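Local coordinates for protein sugar ABC transporter (PDB 4RXT) that binds the pentose arabinose between its two lobes and probably delivers it to a sugar ABC transporter, at residues A[6-11]-A[64-69]; A[27-32]-A[252-257]; A[71-76]-A[95-100]; A[88-93]-A[258-263]; A[101-106]-A[267-272]. One frame throughout, in Å; residues are numbered along the deposited sequence. Where two conformers were deposited one is given.

Contact 1 (A[6-11]-A[64-69]); sequences TIPIIV and AAIVIS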
# COMPACT_ATOMS: atom_id res chain seq x y z
N THR A 6 -6.30 26.27 0.02
CA THR A 6 -6.64 25.03 0.68
C THR A 6 -6.51 23.86 -0.29
O THR A 6 -7.06 23.87 -1.39
CB THR A 6 -8.07 25.06 1.29
OG1 THR A 6 -8.18 26.16 2.21
CG2 THR A 6 -8.38 23.76 1.99
N ILE A 7 -5.75 22.86 0.14
CA ILE A 7 -5.55 21.60 -0.62
C ILE A 7 -5.75 20.43 0.35
O ILE A 7 -4.82 20.03 1.05
CB ILE A 7 -4.17 21.56 -1.33
CG1 ILE A 7 -4.02 22.77 -2.24
CG2 ILE A 7 -4.04 20.25 -2.10
CD1 ILE A 7 -2.68 22.88 -2.94
N PRO A 8 -6.99 19.91 0.44
CA PRO A 8 -7.24 18.73 1.22
C PRO A 8 -6.51 17.50 0.69
O PRO A 8 -6.28 17.37 -0.52
CB PRO A 8 -8.74 18.50 1.10
CG PRO A 8 -9.29 19.78 0.58
CD PRO A 8 -8.20 20.35 -0.24
N ILE A 9 -6.18 16.61 1.61
CA ILE A 9 -5.71 15.26 1.27
C ILE A 9 -6.70 14.26 1.85
O ILE A 9 -7.10 14.36 3.02
CB ILE A 9 -4.27 14.97 1.78
CG1 ILE A 9 -3.80 13.60 1.25
CG2 ILE A 9 -4.12 15.16 3.30
CD1 ILE A 9 -2.29 13.44 1.29
N ILE A 10 -7.10 13.32 0.99
CA ILE A 10 -8.08 12.30 1.33
C ILE A 10 -7.39 10.96 1.23
O ILE A 10 -7.03 10.51 0.15
CB ILE A 10 -9.31 12.33 0.38
CG1 ILE A 10 -9.94 13.73 0.38
CG2 ILE A 10 -10.34 11.26 0.78
CD1 ILE A 10 -10.98 13.93 -0.70
N VAL A 11 -7.21 10.33 2.38
CA VAL A 11 -6.57 9.03 2.45
C VAL A 11 -7.60 7.92 2.54
O VAL A 11 -8.79 8.20 2.71
CB VAL A 11 -5.57 8.94 3.61
CG1 VAL A 11 -4.45 9.97 3.40
CG2 VAL A 11 -6.28 9.14 4.95
N ALA A 64 -8.43 24.72 -3.77
CA ALA A 64 -7.58 24.95 -4.97
C ALA A 64 -7.21 23.68 -5.71
O ALA A 64 -6.95 23.68 -6.93
CB ALA A 64 -6.31 25.69 -4.57
N ALA A 65 -7.11 22.59 -4.95
CA ALA A 65 -6.81 21.30 -5.51
C ALA A 65 -7.12 20.25 -4.43
O ALA A 65 -7.33 20.61 -3.27
CB ALA A 65 -5.35 21.24 -5.93
N ILE A 66 -7.14 18.99 -4.83
CA ILE A 66 -7.33 17.87 -3.92
C ILE A 66 -6.32 16.77 -4.24
O ILE A 66 -6.08 16.46 -5.43
CB ILE A 66 -8.78 17.28 -4.02
CG1 ILE A 66 -9.81 18.28 -3.46
CG2 ILE A 66 -8.89 15.93 -3.30
CD1 ILE A 66 -11.24 18.01 -3.91
N VAL A 67 -5.74 16.21 -3.18
CA VAL A 67 -4.92 15.00 -3.28
C VAL A 67 -5.74 13.85 -2.73
O VAL A 67 -6.32 13.95 -1.65
CB VAL A 67 -3.60 15.11 -2.49
CG1 VAL A 67 -2.79 13.80 -2.56
CG2 VAL A 67 -2.78 16.28 -3.01
N ILE A 68 -5.81 12.76 -3.47
CA ILE A 68 -6.57 11.60 -3.03
C ILE A 68 -5.86 10.28 -3.33
O ILE A 68 -5.23 10.13 -4.38
CB ILE A 68 -8.00 11.58 -3.64
CG1 ILE A 68 -8.86 10.43 -3.14
CG2 ILE A 68 -7.99 11.60 -5.18
CD1 ILE A 68 -10.35 10.60 -3.36
N SER A 69 -6.01 9.34 -2.38
CA SER A 69 -5.65 7.92 -2.60
C SER A 69 -6.95 7.15 -2.81
O SER A 69 -7.56 6.74 -1.86
CB SER A 69 -4.87 7.34 -1.40
OG SER A 69 -5.68 7.39 -0.25
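Val67 CG1 and Ile9 CG1 both stand anti to their backbone N (chi1 178° and -174°), and the two side chains lie next to each other, pointing the same way. Ile9 CD1 meets Val67 CG1 at 3.9 Å. On the other face of the sheet Ile10 takes a different turn. Its CG1 is anti to the carbonyl carbon (chi1 -56°), and its CD1 comes to 3.9 Å from Ile66 CG2. Ile10 CB also rests on Ile68 CG1.

The backbones are neighbouring parallel strands. Val67 N donates to Pro8 O at 3.0 Å in an almost straight bond. Ile10 N reaches Val67 O at 2.8 Å, and Ser69 N closes on Ile10 O. A further bond joins Ala64 N to Thr6 O, ahead of the regular strands. Strand 9-11 lies between 39-41 and 66-68 in the parallel sheet of one lobe of a periplasmic binding protein. It pairs with 66-68 although helix 17-33, strand 39-41 and helix 48-60 come between them in sequence. Ile7 and Ala65 face helix 249-264, while Ile66 and Ile68 touch Ile89.

Pro8 has no N-H to give. Its CD instead packs on Ala65 O at 3.2 Å, and this buried oxygen has no hydrogen-bond partner in the model. At the C-terminal end Ser69 OG lies 3.3 Å from Val11 CA and makes a weak bond to Ile10 O. Its side chain also touches Lys12, which binds the sugar.

Contact 2 (A[27-32]-A[252-257]); sequences RKAGKD and MGYDGI
Tyr254 reaches across to helix 27-32 with CG anti to its backbone N (chi1 -168°). Ala29 CB sits over one face of the ring, 3.8 Å from its centroid and displaced toward the rim, in a CH-pi contact. Lys28 CG lies at the ring edge, 3.9 Å from Tyr254 CE2.

The phenol OH donates to Asp32 OD2 at 2.6 Å, using the anti lone pair of that oxygen. The carboxylate plane is turned 64° from the ring. Lys28 takes the syn lone pair of the same OD2 in a salt bridge, with its NZ at 2.8 Å. The lysine chain bends at chi2 and again at chi4, and its NZ reaches Asp32, one turn further along the same helix. Two donors thus grip OD2, and the nearby ammonium would be expected to favour the ionised carboxylate.

These are two helices of one lobe, 17-33 and 249-264, crossing at -37° with their segment axes 8.0 Å apart. They run in roughly the same direction and pack on the same side of the parallel sheet. Ala29 points at the other helix, and its CB also touches Ile257 CB at 3.8 Å, deeper in the interface. Ile257 continues onto Ala26 and Val37.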
# COMPACT_ATOMS: atom_id res chain seq x y z
N ARG A 27 1.18 17.14 5.79
CA ARG A 27 1.16 18.17 6.84
C ARG A 27 2.43 19.03 6.75
O ARG A 27 2.38 20.27 6.84
CB ARG A 27 1.08 17.50 8.26
CG ARG A 27 0.89 18.45 9.42
CD ARG A 27 0.82 17.65 10.72
NE ARG A 27 -0.21 16.58 10.59
CZ ARG A 27 -0.01 15.28 10.81
NH1 ARG A 27 -1.01 14.43 10.66
NH2 ARG A 27 1.17 14.81 11.20
N LYS A 28 3.57 18.35 6.64
CA LYS A 28 4.85 19.05 6.61
C LYS A 28 4.89 19.96 5.37
O LYS A 28 5.32 21.13 5.42
CB LYS A 28 6.01 18.05 6.61
CG LYS A 28 7.40 18.68 6.64
CD LYS A 28 7.66 19.49 7.89
CE LYS A 28 9.11 20.02 7.95
NZ LYS A 28 9.72 20.24 6.60
N ALA A 29 4.41 19.43 4.24
CA ALA A 29 4.36 20.22 3.01
C ALA A 29 3.48 21.46 3.18
O ALA A 29 3.84 22.55 2.74
CB ALA A 29 3.86 19.39 1.85
N GLY A 30 2.32 21.29 3.83
CA GLY A 30 1.45 22.43 4.10
C GLY A 30 2.19 23.52 4.86
O GLY A 30 2.10 24.69 4.55
N LYS A 31 2.92 23.11 5.88
CA LYS A 31 3.68 24.06 6.72
C LYS A 31 4.82 24.70 5.90
O LYS A 31 5.07 25.92 5.96
CB LYS A 31 4.25 23.35 7.96
CG LYS A 31 3.22 22.99 9.04
CD LYS A 31 3.88 22.55 10.36
CE LYS A 31 3.35 21.21 10.90
NZ LYS A 31 2.10 21.30 11.71
N ASP A 32 5.53 23.88 5.14
CA ASP A 32 6.71 24.38 4.41
C ASP A 32 6.29 25.38 3.35
O ASP A 32 6.96 26.39 3.13
CB ASP A 32 7.50 23.25 3.73
CG ASP A 32 8.31 22.42 4.68
OD1 ASP A 32 8.39 22.77 5.89
OD2 ASP A 32 8.88 21.39 4.21
N MET A 252 4.80 10.47 -1.03
CA MET A 252 3.48 10.57 -1.67
C MET A 252 2.66 11.73 -1.07
O MET A 252 2.03 12.52 -1.80
CB MET A 252 2.69 9.24 -1.62
CG MET A 252 3.23 8.11 -2.52
SD MET A 252 2.20 6.61 -2.23
CE MET A 252 3.49 5.37 -2.05
N GLY A 253 2.66 11.87 0.26
CA GLY A 253 1.97 12.96 0.93
C GLY A 253 2.59 14.32 0.66
O GLY A 253 1.91 15.27 0.29
N TYR A 254 3.91 14.39 0.82
CA TYR A 254 4.64 15.64 0.69
C TYR A 254 4.59 16.16 -0.74
O TYR A 254 4.19 17.31 -1.00
CB TYR A 254 6.09 15.48 1.17
CG TYR A 254 6.79 16.82 1.32
CD1 TYR A 254 7.29 17.49 0.22
CD2 TYR A 254 6.86 17.45 2.57
CE1 TYR A 254 7.89 18.73 0.35
CE2 TYR A 254 7.47 18.69 2.72
CZ TYR A 254 7.98 19.32 1.62
OH TYR A 254 8.54 20.57 1.81
N ASP A 255 5.09 15.33 -1.66
CA ASP A 255 5.18 15.71 -3.04
C ASP A 255 3.79 15.72 -3.66
O ASP A 255 3.59 16.40 -4.67
CB ASP A 255 6.13 14.82 -3.81
CG ASP A 255 7.59 15.17 -3.57
OD1 ASP A 255 7.88 16.22 -2.94
OD2 ASP A 255 8.45 14.42 -4.05
N GLY A 256 2.83 15.00 -3.08
CA GLY A 256 1.43 15.17 -3.50
C GLY A 256 0.92 16.58 -3.32
O GLY A 256 0.37 17.19 -4.24
N ILE A 257 1.05 17.09 -2.10
CA ILE A 257 0.69 18.47 -1.82
C ILE A 257 1.50 19.47 -2.64
O ILE A 257 0.95 20.38 -3.24
CB ILE A 257 0.81 18.80 -0.33
CG1 ILE A 257 -0.19 17.97 0.47
CG2 ILE A 257 0.66 20.31 -0.09
CD1 ILE A 257 -1.66 18.21 0.18

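Contact 3 (A[71-76]-A[95-100]); sequences TEFKAL and GADSKA
The Phe73 ring lies with one face on the backbone between Ala96 and Asp97. Asp97 N is 3.7 Å above the ring plane, over its centre. Ala96 C is 3.5 Å above it, nearer the rim. The Asp97 carboxylate is turned only 19° from the ring plane. Its CB reaches Phe73 CE2 at 3.7 Å, and the two side chains pass at a slant.

Phe73 CG stands anti to its backbone N (chi1 178°), and the ring beyond it lies on the 95-97 backbone. Gly95 O approaches the ring obliquely, 3.5 Å from CD1.

The peptide against the ring face is also held by a hydrogen bond. Asp97 N donates to Phe73 O at 2.8 Å, with the donor well above the carbonyl plane. Asp97 is the centre of an inverse gamma turn, which bends the chain just after this bond. Farther along, Ser98 OG accepts from Ala100 N in an ST turn, and it is also bonded to Asp81. Away from the ring, Leu76 CB meets Ala96 CB at 4.1 Å, on the buried side.

On the first segment Glu72 OE1 takes the N-H of Ala75 at 2.7 Å. This bond lies in the turn that leads into helix 77-84.

Both segments follow strands of the parallel sheet, 66-68 and 89-92. They are loops at the C-terminal ends of those strands, the edge where periplasmic binding proteins place their sugar site, though the contact itself stands back from the arabinose.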
# COMPACT_ATOMS: atom_id res chain seq x y z
N THR A 71 -9.73 4.64 -2.92
CA THR A 71 -9.79 3.41 -2.17
C THR A 71 -10.16 2.17 -2.98
O THR A 71 -9.72 1.08 -2.68
CB THR A 71 -10.62 3.59 -0.89
OG1 THR A 71 -10.25 2.56 0.04
CG2 THR A 71 -12.10 3.56 -1.21
N GLU A 72 -10.94 2.35 -4.05
CA GLU A 72 -11.39 1.23 -4.87
C GLU A 72 -11.30 1.79 -6.31
O GLU A 72 -11.72 2.92 -6.58
CB GLU A 72 -12.84 0.83 -4.46
CG GLU A 72 -13.28 -0.62 -4.70
CD GLU A 72 -13.94 -0.91 -6.05
OE1 GLU A 72 -14.22 0.01 -6.82
OE2 GLU A 72 -14.20 -2.09 -6.33
N PHE A 73 -10.75 0.98 -7.22
CA PHE A 73 -10.42 1.42 -8.58
C PHE A 73 -11.64 1.83 -9.42
O PHE A 73 -11.70 2.93 -9.95
CB PHE A 73 -9.64 0.29 -9.31
CG PHE A 73 -9.29 0.60 -10.72
CD1 PHE A 73 -8.14 1.28 -11.03
CD2 PHE A 73 -10.13 0.20 -11.77
CE1 PHE A 73 -7.82 1.59 -12.35
CE2 PHE A 73 -9.81 0.51 -13.09
CZ PHE A 73 -8.65 1.20 -13.39
N LYS A 74 -12.60 0.92 -9.55
CA LYS A 74 -13.77 1.20 -10.38
C LYS A 74 -14.67 2.25 -9.74
O LYS A 74 -15.04 3.24 -10.37
CB LYS A 74 -14.59 -0.08 -10.67
CG LYS A 74 -15.63 0.04 -11.79
CD LYS A 74 -15.84 -1.33 -12.44
CE LYS A 74 -16.59 -1.28 -13.77
NZ LYS A 74 -17.43 -2.51 -14.00
N ALA A 75 -14.97 2.08 -8.45
CA ALA A 75 -15.97 2.96 -7.79
C ALA A 75 -15.57 4.44 -7.70
O ALA A 75 -16.41 5.32 -7.60
CB ALA A 75 -16.29 2.44 -6.39
N LEU A 76 -14.27 4.71 -7.70
CA LEU A 76 -13.78 6.08 -7.61
C LEU A 76 -13.62 6.76 -8.97
O LEU A 76 -13.37 7.94 -9.03
CB LEU A 76 -12.49 6.17 -6.74
CG LEU A 76 -12.67 6.45 -5.22
CD1 LEU A 76 -13.16 7.88 -4.92
CD2 LEU A 76 -13.57 5.39 -4.60
N GLY A 95 -4.68 3.32 -8.02
CA GLY A 95 -5.35 3.91 -9.19
C GLY A 95 -6.86 3.95 -9.12
O GLY A 95 -7.49 3.31 -8.28
N ALA A 96 -7.43 4.74 -10.03
CA ALA A 96 -8.87 4.77 -10.21
C ALA A 96 -9.17 4.78 -11.70
O ALA A 96 -8.34 5.18 -12.56
CB ALA A 96 -9.52 5.98 -9.52
N ASP A 97 -10.39 4.37 -12.00
CA ASP A 97 -10.88 4.35 -13.41
C ASP A 97 -11.25 5.75 -13.95
O ASP A 97 -12.41 6.03 -14.29
CB ASP A 97 -12.08 3.40 -13.52
CG ASP A 97 -12.43 3.05 -14.95
OD1 ASP A 97 -11.56 3.15 -15.85
OD2 ASP A 97 -13.59 2.66 -15.16
N SER A 98 -10.24 6.62 -14.01
CA SER A 98 -10.38 8.00 -14.46
C SER A 98 -9.05 8.45 -15.05
O SER A 98 -7.99 8.17 -14.52
CB SER A 98 -10.75 8.93 -13.32
OG SER A 98 -10.76 10.29 -13.76
N LYS A 99 -9.15 9.18 -16.15
CA LYS A 99 -7.99 9.81 -16.79
C LYS A 99 -7.90 11.30 -16.41
O LYS A 99 -7.12 12.07 -16.98
CB LYS A 99 -8.02 9.66 -18.34
CG LYS A 99 -7.92 8.24 -18.85
CD LYS A 99 -6.56 7.62 -18.53
CE LYS A 99 -6.59 6.10 -18.61
NZ LYS A 99 -5.66 5.48 -17.62
N ALA A 100 -8.67 11.70 -15.40
CA ALA A 100 -8.83 13.12 -15.11
C ALA A 100 -7.76 13.67 -14.20
O ALA A 100 -7.66 14.89 -14.06
CB ALA A 100 -10.19 13.40 -14.50

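Contact 4 (A[88-93]-A[258-263]); sequences PIIGID and KTALAV. With ARA (alpha-L-arabinopyranose), chain B.
Asp93 holds two hydroxyls of the bound arabinose. Its OD1 accepts from O2 of the sugar at 2.5 Å, and its OD2 accepts from O3, also at 2.5 Å, a very short bond. Tyr18 OH also bonds to OD1. Lys12 NZ forms a long, weak ion pair with OD2. The carboxylate therefore grips a pair of neighbouring sugar hydroxyls just past the C-terminal end of strand 89-92.

The strand meets helix 258-263 at its other end, by apolar contact alone. Pro88 CB touches Val263 CG1 at 3.6 Å, and these two side chains slide past each other in opposite directions. Val263 CG1 is anti to its backbone N (chi1 168°), which turns it to the proline. Ile90 has two conformers. In the one given here its CD1 lies 3.8 Å from Ala260 CA and also meets Ala260 CB. In the same conformer Thr259 CG2 comes to Ile90 CG1 at 4.1 Å, while Thr259 OG1 is bonded to Asp255 O in its own helix.

The segment axes run nearly antiparallel, at 161°, with closest approach 8.7 Å. Strand 89-92 lies between strands 66-68 and 103-106 in the parallel sheet. Helix 249-264 packs on one side of it, and Ala260 also touches Ile7 and Val67 while Val263 reaches Val269.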
# COMPACT_ATOMS: atom_id res chain seq x y z
N PRO A 88 -8.81 20.62 -9.65
CA PRO A 88 -7.77 19.66 -10.07
C PRO A 88 -7.48 18.61 -9.01
O PRO A 88 -7.33 18.94 -7.82
CB PRO A 88 -6.53 20.51 -10.32
CG PRO A 88 -6.80 21.80 -9.71
CD PRO A 88 -8.26 21.96 -9.43
N ILE A 89 -7.32 17.38 -9.50
CA ILE A 89 -7.18 16.20 -8.64
C ILE A 89 -5.84 15.57 -8.91
O ILE A 89 -5.48 15.30 -10.03
CB ILE A 89 -8.30 15.15 -8.88
CG1 ILE A 89 -9.69 15.81 -8.94
CG2 ILE A 89 -8.22 14.00 -7.86
CD1 ILE A 89 -10.12 16.49 -7.66
N ILE A 90 -5.08 15.40 -7.83
CA ILE A 90 -3.79 14.74 -7.86
C ILE A 90 -3.98 13.40 -7.15
O ILE A 90 -4.48 13.34 -6.00
CB ILE A 90 -2.70 15.61 -7.18
CG1 ILE A 90 -2.26 16.78 -8.09
CG2 ILE A 90 -1.51 14.76 -6.76
CD1 ILE A 90 -3.36 17.77 -8.45
N GLY A 91 -3.60 12.31 -7.81
CA GLY A 91 -3.72 10.97 -7.22
C GLY A 91 -2.44 10.47 -6.59
O GLY A 91 -1.33 10.80 -7.02
N ILE A 92 -2.63 9.67 -5.54
CA ILE A 92 -1.50 8.95 -4.93
C ILE A 92 -1.87 7.48 -4.67
O ILE A 92 -3.05 7.12 -4.51
CB ILE A 92 -0.98 9.63 -3.64
CG1 ILE A 92 -2.04 9.69 -2.55
CG2 ILE A 92 -0.44 11.02 -3.96
CD1 ILE A 92 -1.47 10.03 -1.17
N ASP A 93 -0.83 6.65 -4.64
CA ASP A 93 -0.87 5.28 -4.06
C ASP A 93 -1.58 4.18 -4.84
O ASP A 93 -1.07 3.07 -4.87
CB ASP A 93 -1.35 5.33 -2.59
CG ASP A 93 -1.36 3.95 -1.93
OD1 ASP A 93 -0.27 3.53 -1.46
OD2 ASP A 93 -2.42 3.30 -1.94
N LYS A 258 2.81 19.27 -2.70
CA LYS A 258 3.67 20.17 -3.49
C LYS A 258 3.21 20.22 -4.98
O LYS A 258 3.12 21.31 -5.58
CB LYS A 258 5.13 19.76 -3.36
CG LYS A 258 6.15 20.70 -3.95
CD LYS A 258 7.55 20.29 -3.56
CE LYS A 258 8.55 21.31 -4.05
NZ LYS A 258 9.85 21.04 -3.40
N THR A 259 2.93 19.05 -5.55
CA THR A 259 2.43 18.96 -6.94
C THR A 259 1.07 19.60 -7.11
O THR A 259 0.86 20.34 -8.06
CB THR A 259 2.36 17.49 -7.37
OG1 THR A 259 3.67 16.91 -7.28
CG2 THR A 259 1.78 17.35 -8.77
N ALA A 260 0.17 19.36 -6.17
CA ALA A 260 -1.15 19.96 -6.23
C ALA A 260 -1.06 21.50 -6.18
O ALA A 260 -1.77 22.17 -6.90
CB ALA A 260 -2.05 19.46 -5.10
N LEU A 261 -0.20 22.04 -5.30
CA LEU A 261 0.02 23.46 -5.29
C LEU A 261 0.47 23.99 -6.66
O LEU A 261 -0.00 25.02 -7.14
CB LEU A 261 1.02 23.84 -4.20
CG LEU A 261 1.33 25.34 -4.06
CD1 LEU A 261 0.09 26.18 -3.74
CD2 LEU A 261 2.41 25.58 -3.02
N ALA A 262 1.44 23.32 -7.26
CA ALA A 262 1.94 23.77 -8.53
C ALA A 262 0.84 23.75 -9.61
O ALA A 262 0.68 24.71 -10.40
CB ALA A 262 3.13 22.90 -8.97
N VAL A 263 0.04 22.68 -9.61
CA VAL A 263 -1.09 22.59 -10.54
C VAL A 263 -2.10 23.75 -10.34
O VAL A 263 -2.60 24.33 -11.31
CB VAL A 263 -1.78 21.22 -10.43
CG1 VAL A 263 -3.10 21.23 -11.17
CG2 VAL A 263 -0.88 20.10 -10.92
C1 ARA B . -0.54 0.15 1.61
C2 ARA B . -1.13 0.31 0.19
C3 ARA B . -2.48 0.99 0.29
C4 ARA B . -3.41 0.27 1.29
C5 ARA B . -2.66 -0.66 2.15
O1 ARA B . 0.30 -0.93 1.22
O2 ARA B . -0.27 1.12 -0.63
O3 ARA B . -3.03 1.09 -1.04
O4 ARA B . -4.31 -0.64 0.66
O5 ARA B . -1.43 -0.15 2.68

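Contact 5 (A[101-106]-A[267-272]); sequences FKSFLT and EKVEAN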
# COMPACT_ATOMS: atom_id res chain seq x y z
N PHE A 101 -6.96 12.78 -13.62
CA PHE A 101 -5.90 13.20 -12.70
C PHE A 101 -4.86 14.08 -13.40
O PHE A 101 -4.49 13.83 -14.52
CB PHE A 101 -5.17 12.00 -12.12
CG PHE A 101 -6.00 11.10 -11.23
CD1 PHE A 101 -6.29 11.45 -9.93
CD2 PHE A 101 -6.51 9.89 -11.74
CE1 PHE A 101 -6.99 10.59 -9.11
CE2 PHE A 101 -7.24 9.05 -10.93
CZ PHE A 101 -7.50 9.42 -9.62
N LYS A 102 -4.39 15.12 -12.72
CA LYS A 102 -3.34 16.00 -13.23
C LYS A 102 -1.95 15.45 -13.02
O LYS A 102 -1.00 15.81 -13.72
CB LYS A 102 -3.44 17.40 -12.59
CG LYS A 102 -4.75 18.12 -12.88
CD LYS A 102 -5.00 18.20 -14.37
CE LYS A 102 -6.14 19.15 -14.70
NZ LYS A 102 -6.51 19.11 -16.15
N SER A 103 -1.83 14.62 -12.00
CA SER A 103 -0.58 13.92 -11.72
C SER A 103 -0.90 12.75 -10.84
O SER A 103 -1.97 12.70 -10.22
CB SER A 103 0.45 14.83 -11.03
OG SER A 103 1.73 14.23 -10.91
N PHE A 104 0.03 11.80 -10.80
CA PHE A 104 -0.14 10.60 -10.00
C PHE A 104 1.21 10.17 -9.43
O PHE A 104 2.17 9.97 -10.17
CB PHE A 104 -0.76 9.45 -10.82
CG PHE A 104 -1.66 8.58 -10.00
CD1 PHE A 104 -1.13 7.65 -9.12
CD2 PHE A 104 -3.06 8.77 -10.03
CE1 PHE A 104 -1.97 6.89 -8.34
CE2 PHE A 104 -3.89 8.02 -9.22
CZ PHE A 104 -3.34 7.07 -8.38
N LEU A 105 1.26 10.01 -8.10
CA LEU A 105 2.50 9.64 -7.40
C LEU A 105 2.25 8.30 -6.71
O LEU A 105 1.30 8.17 -5.91
CB LEU A 105 2.89 10.69 -6.37
CG LEU A 105 3.21 12.10 -6.86
CD1 LEU A 105 1.95 12.96 -6.93
CD2 LEU A 105 4.25 12.73 -5.95
N THR A 106 3.04 7.31 -7.05
CA THR A 106 2.75 5.93 -6.63
C THR A 106 3.95 5.00 -6.74
O THR A 106 4.84 5.22 -7.56
CB THR A 106 1.56 5.36 -7.45
OG1 THR A 106 1.20 4.06 -6.97
CG2 THR A 106 1.89 5.26 -8.94
N GLU A 267 0.92 25.61 -13.20
CA GLU A 267 2.27 25.13 -13.60
C GLU A 267 2.19 23.72 -14.20
O GLU A 267 1.38 22.87 -13.76
CB GLU A 267 3.23 25.14 -12.42
CG GLU A 267 3.41 26.51 -11.77
CD GLU A 267 4.33 26.51 -10.58
OE1 GLU A 267 4.93 25.45 -10.30
OE2 GLU A 267 4.44 27.59 -9.94
N LYS A 268 3.00 23.46 -15.22
CA LYS A 268 3.07 22.12 -15.79
C LYS A 268 3.83 21.20 -14.84
O LYS A 268 4.88 21.58 -14.27
CB LYS A 268 3.72 22.11 -17.16
CG LYS A 268 2.99 22.93 -18.24
CD LYS A 268 3.86 23.06 -19.49
CE LYS A 268 3.11 23.67 -20.68
NZ LYS A 268 4.04 24.11 -21.78
N VAL A 269 3.27 20.01 -14.63
CA VAL A 269 3.85 18.99 -13.74
C VAL A 269 4.01 17.68 -14.48
O VAL A 269 3.39 17.48 -15.55
CB VAL A 269 2.97 18.77 -12.47
CG1 VAL A 269 2.85 20.07 -11.65
CG2 VAL A 269 1.64 18.14 -12.81
N GLU A 270 4.83 16.79 -13.93
CA GLU A 270 4.95 15.43 -14.46
C GLU A 270 3.67 14.65 -14.19
O GLU A 270 3.09 14.72 -13.11
CB GLU A 270 6.20 14.72 -13.90
CG GLU A 270 7.50 15.44 -14.24
CD GLU A 270 8.73 14.65 -13.92
OE1 GLU A 270 9.02 13.77 -14.73
OE2 GLU A 270 9.39 14.92 -12.90
N ALA A 271 3.23 13.91 -15.19
CA ALA A 271 2.00 13.14 -15.15
C ALA A 271 2.10 11.99 -14.16
O ALA A 271 1.12 11.64 -13.51
CB ALA A 271 1.70 12.58 -16.53
N ASN A 272 3.30 11.39 -14.09
CA ASN A 272 3.53 10.15 -13.33
C ASN A 272 4.88 10.24 -12.61
O ASN A 272 5.87 10.59 -13.21
CB ASN A 272 3.46 8.93 -14.26
CG ASN A 272 2.08 8.71 -14.87
OD1 ASN A 272 1.16 8.19 -14.22
ND2 ASN A 272 1.91 9.10 -16.13
O HOH W 1 2.14 7.32 -11.79
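The chain from Lys102 to Phe104 and the chain from Val269 to Asn272 run in roughly the same direction, 40° apart, and form one parallel bridge, Phe104 with Asn272. Phe104 N gives a weak bond to Ala271 O at 2.9 Å, bent at 127°. Two CA-H contacts add to it, Ser103 CA to Ala271 O and Asn272 CA to Phe104 O at 3.4 Å.

The strong bond comes from a side chain. Ser103 OG donates to Glu270 O at 2.6 Å, almost in line with the carbonyl. OG stands anti to the backbone N (chi1 -172°), which turns it to Glu270 O. Ser103 CB also touches Val269 CG2 at 3.9 Å. The same methyl rests on Lys102 O at 3.6 Å.

At the far end a water links the segments. It donates to Phe104 O and to Asn272 OD1, the latter at 2.8 Å. Asn272 OD1 otherwise lies near Phe104 CB. The Phe104 ring turns away from this segment, and its CE2 sits over the centre of the Phe101 ring.

Most of the touching residues lie at the surface. On its other side strand 103-106 is bonded to strand 89-92 and the residue after it, with backbone bonds to Gly91 and Asp93. Segment 267-272 leads from helix 249-264 into the edge strand 272-274, and Val269 packs back on Val263 of that helix. Ser103 touches Thr259 there as well.

How the contacts relate
Contacts 1, 4 and 5 all reach the same parallel sheet. Contact 1 is the buried one, built of backbone bonds and branched aliphatic side chains. Contact 5 lies at the sheet's surface edge, where a serine hydroxyl and a water share the work with one weak backbone bond. Contacts 2, 3 and 4 are partly buried. Contacts 2 and 4 both use helix 249-264. Contact 2 sets it against helix 17-33 and has a polar rim, whereas contact 4 sets it against strand 89-92 with apolar atoms only. Contact 3 joins loops beyond the strands, and it touches contact 5 through Gly95 and Phe104. Only contact 4 includes a residue that binds the sugar.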